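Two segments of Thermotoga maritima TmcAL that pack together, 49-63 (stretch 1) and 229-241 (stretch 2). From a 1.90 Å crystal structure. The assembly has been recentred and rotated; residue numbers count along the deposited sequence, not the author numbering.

Stretch 1 (49-63) VIDKFARAEIALRMG
Stretch 2 (229-241) LPEDSFEILMREI

Residues 52-61 of stretch 1 and 231-241 of stretch 2 form two helices that run nearly antiparallel. Their N-to-C directions differ by 159°, and the axes approach to 9.4 Å. The CA atoms of Ile50 and Glu240 lie 7.0 Å apart, those of Ala54 and Ile236 6.8 Å, and those of Ile58 and Ser233 5.6 Å. Ile50 is extended (phi/psi -133/165). Asp51 (-83/177, chi1 p) caps the first helix: its carboxylate OD1 accepts at 3.0 Å from Ala54 N, which has no partner in the first turn's backbone. Gly63, at 114/3, follows it in a Schellman motif, with Gly63 N bonded to Leu60 O at 3.2 Å; this backbone calls for glycine. Pro230 (-62/153) is the N-cap residue of the second helix.

Ile236 is the central knob. With chi1 and chi2 both m, it sits among Ala54, Glu57, Ile58 and Arg61. Its CG2 is 3.9 Å from Ala54 CB, and its CB is 3.7 Å from Ile58 CG1. The single methyl of Ala54 points toward stretch 2 and lets Glu240 come close too, with Ala54 CB 3.7 Å from Glu240 CD. Ile58 (m, t) places CG2 3.8 Å from Ser233 CB.

Ile50 (p, t) is buried at one end of the contact, where its branched apolar side chain packs well. Its CG2 lies 3.8 Å from both Leu237 CD1 and Glu240 CB. Leu237 (t, p) starts sideways, but its end comes nearer. At the other end, long Met62 (chi1 m, chi2 m, chi3 94°) also reaches across from a sideways start. Its SD is 3.7 Å from Pro230 CB, and its CE is 3.4 Å from Asp232 CB. Asp232 (chi1 m) places OD2 3.8 Å from Arg61 CB.

One salt bridge joins the helices and meets the charge of buried Glu57. Arg239 NH1 donates to Glu57 OE1 at 2.9 Å, nearly linearly, with the acceptor at the guanidinium edge. Glu57 is t, t; Arg239 is t, t, p with chi4 -167°. Arg239 NE and NH2 also donate to OE2 of Glu240 (m, m, chi3 -67°), at 2.8 and 2.9 Å. Glu57 OE2 pairs with Arg61 NH2 at 2.9 Å. Extended Arg61 (m, t, t) lays one guanidinium face over Ile236 CD1, which is 3.9 Å from Arg61 NH1.

Three waters bridge the stretches. Asp51 OD1 and Glu240 OE1 are like charges 4.3 Å apart; one water donates to both. Another accepts from Asp51 N and donates to Glu240 OE1. A third donates to Phe53 O and Glu57 OE1, and accepts from Arg239 NH2. The stretches bury 661 Å² in total.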

# COMPACT_ATOMS: atom_id res chain seq x y z
N VAL A 49 6.68 -8.68 -18.46
CA VAL A 49 6.64 -7.47 -19.26
C VAL A 49 5.28 -7.35 -19.99
O VAL A 49 4.83 -6.24 -20.29
CB VAL A 49 7.83 -7.41 -20.25
CG1 VAL A 49 7.73 -8.51 -21.34
CG2 VAL A 49 7.96 -6.01 -20.83
N ILE A 50 4.63 -8.49 -20.25
CA ILE A 50 3.21 -8.53 -20.64
C ILE A 50 2.55 -9.61 -19.80
O ILE A 50 3.25 -10.43 -19.21
CB ILE A 50 2.98 -8.83 -22.13
CG1 ILE A 50 3.73 -10.11 -22.54
CG2 ILE A 50 3.42 -7.65 -23.01
CD1 ILE A 50 3.52 -10.45 -24.04
N ASP A 51 1.21 -9.65 -19.73
CA ASP A 51 0.62 -10.46 -18.66
C ASP A 51 0.52 -11.94 -19.03
O ASP A 51 0.89 -12.35 -20.12
CB ASP A 51 -0.75 -9.89 -18.22
CG ASP A 51 -1.88 -10.10 -19.22
OD1 ASP A 51 -1.74 -10.86 -20.21
OD2 ASP A 51 -2.95 -9.49 -18.99
N LYS A 52 0.04 -12.74 -18.08
CA LYS A 52 0.10 -14.19 -18.22
C LYS A 52 -0.86 -14.70 -19.28
O LYS A 52 -0.64 -15.75 -19.89
CB LYS A 52 -0.19 -14.86 -16.87
CG LYS A 52 -1.63 -14.62 -16.38
CD LYS A 52 -1.78 -14.96 -14.90
CE LYS A 52 -3.21 -14.67 -14.43
NZ LYS A 52 -3.39 -15.00 -12.97
N PHE A 53 -1.93 -13.95 -19.54
CA PHE A 53 -2.89 -14.37 -20.57
C PHE A 53 -2.26 -14.24 -21.96
O PHE A 53 -2.41 -15.12 -22.83
CB PHE A 53 -4.18 -13.55 -20.45
CG PHE A 53 -4.83 -13.67 -19.09
CD1 PHE A 53 -5.38 -14.87 -18.67
CD2 PHE A 53 -4.87 -12.59 -18.23
CE1 PHE A 53 -5.97 -14.98 -17.42
CE2 PHE A 53 -5.45 -12.70 -16.98
CZ PHE A 53 -6.00 -13.89 -16.58
N ALA A 54 -1.55 -13.15 -22.18
CA ALA A 54 -0.80 -12.97 -23.42
C ALA A 54 0.32 -14.00 -23.55
O ALA A 54 0.52 -14.61 -24.61
CB ALA A 54 -0.24 -11.55 -23.50
N ARG A 55 1.07 -14.21 -22.47
CA ARG A 55 2.21 -15.12 -22.56
C ARG A 55 1.73 -16.59 -22.66
O ARG A 55 2.37 -17.40 -23.32
CB ARG A 55 3.17 -14.90 -21.38
CG ARG A 55 4.19 -13.79 -21.67
CD ARG A 55 4.74 -13.11 -20.40
NE ARG A 55 5.10 -14.08 -19.37
CZ ARG A 55 4.45 -14.20 -18.22
NH1 ARG A 55 3.43 -13.39 -17.95
NH2 ARG A 55 4.81 -15.12 -17.34
N ALA A 56 0.59 -16.91 -22.05
CA ALA A 56 -0.01 -18.24 -22.23
C ALA A 56 -0.35 -18.50 -23.70
O ALA A 56 -0.11 -19.59 -24.24
CB ALA A 56 -1.27 -18.40 -21.37
N GLU A 57 -0.91 -17.50 -24.36
CA GLU A 57 -1.26 -17.67 -25.76
C GLU A 57 -0.02 -17.90 -26.62
O GLU A 57 -0.03 -18.75 -27.53
CB GLU A 57 -2.06 -16.47 -26.30
CG GLU A 57 -2.48 -16.69 -27.72
CD GLU A 57 -3.28 -15.54 -28.32
OE1 GLU A 57 -3.85 -14.73 -27.56
OE2 GLU A 57 -3.33 -15.47 -29.56
N ILE A 58 1.04 -17.14 -26.36
CA ILE A 58 2.30 -17.38 -27.08
C ILE A 58 2.81 -18.81 -26.87
O ILE A 58 3.22 -19.49 -27.82
CB ILE A 58 3.41 -16.39 -26.64
CG1 ILE A 58 2.99 -14.95 -26.96
CG2 ILE A 58 4.73 -16.75 -27.33
CD1 ILE A 58 3.85 -13.87 -26.26
N ALA A 59 2.73 -19.30 -25.64
CA ALA A 59 3.22 -20.66 -25.35
C ALA A 59 2.45 -21.68 -26.18
O ALA A 59 3.04 -22.57 -26.82
CB ALA A 59 3.10 -20.97 -23.84
N LEU A 60 1.13 -21.52 -26.23
CA LEU A 60 0.29 -22.37 -27.07
C LEU A 60 0.71 -22.30 -28.53
O LEU A 60 0.81 -23.33 -29.21
CB LEU A 60 -1.18 -21.98 -26.95
CG LEU A 60 -1.77 -22.10 -25.54
CD1 LEU A 60 -3.27 -21.77 -25.60
CD2 LEU A 60 -1.53 -23.51 -24.96
N ARG A 61 0.93 -21.09 -29.03
CA ARG A 61 1.33 -20.95 -30.43
C ARG A 61 2.67 -21.59 -30.72
O ARG A 61 2.95 -22.01 -31.85
CB ARG A 61 1.34 -19.48 -30.82
CG ARG A 61 -0.06 -18.90 -30.90
CD ARG A 61 -0.07 -17.50 -31.45
NE ARG A 61 -1.43 -17.03 -31.68
CZ ARG A 61 -1.74 -15.90 -32.30
NH1 ARG A 61 -0.77 -15.11 -32.75
NH2 ARG A 61 -3.01 -15.56 -32.47
N MET A 62 3.51 -21.70 -29.69
CA MET A 62 4.86 -22.18 -29.90
C MET A 62 4.99 -23.69 -29.73
O MET A 62 6.07 -24.24 -29.91
CB MET A 62 5.82 -21.46 -28.95
CG MET A 62 5.93 -19.96 -29.20
SD MET A 62 6.61 -19.50 -30.81
CE MET A 62 5.15 -19.30 -31.81
N GLY A 63 3.86 -24.36 -29.50
CA GLY A 63 3.86 -25.81 -29.34
C GLY A 63 3.51 -26.41 -27.98
O GLY A 63 3.53 -27.62 -27.83
N LEU A 229 13.01 -12.61 -30.99
CA LEU A 229 11.79 -13.33 -30.64
C LEU A 229 11.22 -14.07 -31.85
O LEU A 229 11.39 -13.63 -32.98
CB LEU A 229 10.70 -12.39 -30.11
CG LEU A 229 10.98 -11.38 -28.99
CD1 LEU A 229 9.68 -10.65 -28.63
CD2 LEU A 229 11.59 -12.04 -27.76
N PRO A 230 10.55 -15.20 -31.60
CA PRO A 230 9.77 -15.81 -32.68
C PRO A 230 8.68 -14.84 -33.14
O PRO A 230 8.21 -14.01 -32.35
CB PRO A 230 9.17 -17.06 -32.03
CG PRO A 230 10.03 -17.34 -30.84
CD PRO A 230 10.50 -15.98 -30.35
N GLU A 231 8.26 -14.96 -34.40
CA GLU A 231 7.27 -14.05 -34.97
C GLU A 231 5.98 -13.96 -34.15
O GLU A 231 5.49 -12.86 -33.87
CB GLU A 231 6.95 -14.48 -36.40
CG GLU A 231 6.10 -13.48 -37.16
CD GLU A 231 5.90 -13.87 -38.61
OE1 GLU A 231 6.31 -15.00 -38.99
OE2 GLU A 231 5.35 -13.05 -39.38
N ASP A 232 5.42 -15.10 -33.75
CA ASP A 232 4.16 -15.04 -33.00
C ASP A 232 4.35 -14.38 -31.64
O ASP A 232 3.41 -13.77 -31.10
CB ASP A 232 3.56 -16.43 -32.80
CG ASP A 232 2.95 -16.99 -34.07
OD1 ASP A 232 2.65 -16.21 -35.01
OD2 ASP A 232 2.75 -18.21 -34.13
N SER A 233 5.54 -14.50 -31.07
CA SER A 233 5.80 -13.89 -29.77
C SER A 233 5.86 -12.37 -29.94
O SER A 233 5.25 -11.63 -29.18
CB SER A 233 7.11 -14.42 -29.17
OG SER A 233 7.42 -13.74 -27.97
N PHE A 234 6.60 -11.92 -30.95
CA PHE A 234 6.70 -10.50 -31.24
C PHE A 234 5.33 -9.91 -31.57
O PHE A 234 5.00 -8.79 -31.16
CB PHE A 234 7.67 -10.24 -32.40
CG PHE A 234 7.94 -8.78 -32.64
CD1 PHE A 234 8.69 -8.04 -31.74
CD2 PHE A 234 7.42 -8.14 -33.76
CE1 PHE A 234 8.93 -6.69 -31.95
CE2 PHE A 234 7.65 -6.78 -33.97
CZ PHE A 234 8.41 -6.06 -33.07
N GLU A 235 4.54 -10.66 -32.34
CA GLU A 235 3.21 -10.20 -32.75
C GLU A 235 2.32 -9.95 -31.54
O GLU A 235 1.66 -8.92 -31.45
CB GLU A 235 2.56 -11.23 -33.69
CG GLU A 235 1.48 -10.65 -34.58
CD GLU A 235 2.04 -9.62 -35.56
OE1 GLU A 235 3.20 -9.78 -36.01
OE2 GLU A 235 1.31 -8.65 -35.88
N ILE A 236 2.34 -10.88 -30.59
CA ILE A 236 1.51 -10.73 -29.40
C ILE A 236 2.03 -9.58 -28.51
O ILE A 236 1.25 -8.83 -27.91
CB ILE A 236 1.46 -12.04 -28.58
CG1 ILE A 236 0.76 -13.16 -29.36
CG2 ILE A 236 0.77 -11.81 -27.24
CD1 ILE A 236 -0.70 -12.98 -29.54
N LEU A 237 3.35 -9.47 -28.42
CA LEU A 237 3.99 -8.37 -27.69
C LEU A 237 3.52 -7.02 -28.24
O LEU A 237 3.13 -6.12 -27.49
CB LEU A 237 5.52 -8.48 -27.78
CG LEU A 237 6.30 -7.32 -27.15
CD1 LEU A 237 6.09 -7.30 -25.63
CD2 LEU A 237 7.77 -7.42 -27.49
N MET A 238 3.55 -6.88 -29.56
CA MET A 238 3.07 -5.67 -30.22
C MET A 238 1.57 -5.44 -29.98
O MET A 238 1.13 -4.29 -29.79
CB MET A 238 3.35 -5.73 -31.72
CG MET A 238 4.82 -5.61 -32.08
SD MET A 238 5.53 -4.01 -31.62
CE MET A 238 6.56 -4.45 -30.23
N ARG A 239 0.80 -6.52 -30.00
CA ARG A 239 -0.64 -6.46 -29.71
C ARG A 239 -0.90 -5.84 -28.35
O ARG A 239 -1.76 -4.95 -28.21
CB ARG A 239 -1.27 -7.86 -29.76
CG ARG A 239 -2.79 -7.86 -29.50
CD ARG A 239 -3.32 -9.26 -29.25
NE ARG A 239 -3.05 -9.71 -27.89
CZ ARG A 239 -3.18 -10.97 -27.47
NH1 ARG A 239 -3.56 -11.91 -28.32
NH2 ARG A 239 -2.92 -11.28 -26.20
N GLU A 240 -0.17 -6.30 -27.34
CA GLU A 240 -0.38 -5.80 -25.99
C GLU A 240 0.06 -4.35 -25.88
O GLU A 240 -0.59 -3.54 -25.20
CB GLU A 240 0.37 -6.66 -24.96
CG GLU A 240 -0.10 -8.11 -24.92
CD GLU A 240 -1.55 -8.22 -24.51
OE1 GLU A 240 -1.83 -7.90 -23.34
OE2 GLU A 240 -2.41 -8.60 -25.35
N ILE A 241 1.15 -4.00 -26.55
CA ILE A 241 1.63 -2.63 -26.51
C ILE A 241 0.64 -1.70 -27.24
O ILE A 241 0.32 -0.62 -26.74
CB ILE A 241 3.04 -2.52 -27.12
CG1 ILE A 241 4.03 -3.30 -26.24
CG2 ILE A 241 3.47 -1.05 -27.30
CD1 ILE A 241 5.45 -3.30 -26.77
O HOH W 1 -0.02 -7.60 -21.20
O HOH W 2 -3.25 -9.99 -22.36
O HOH W 3 -3.86 -13.86 -25.00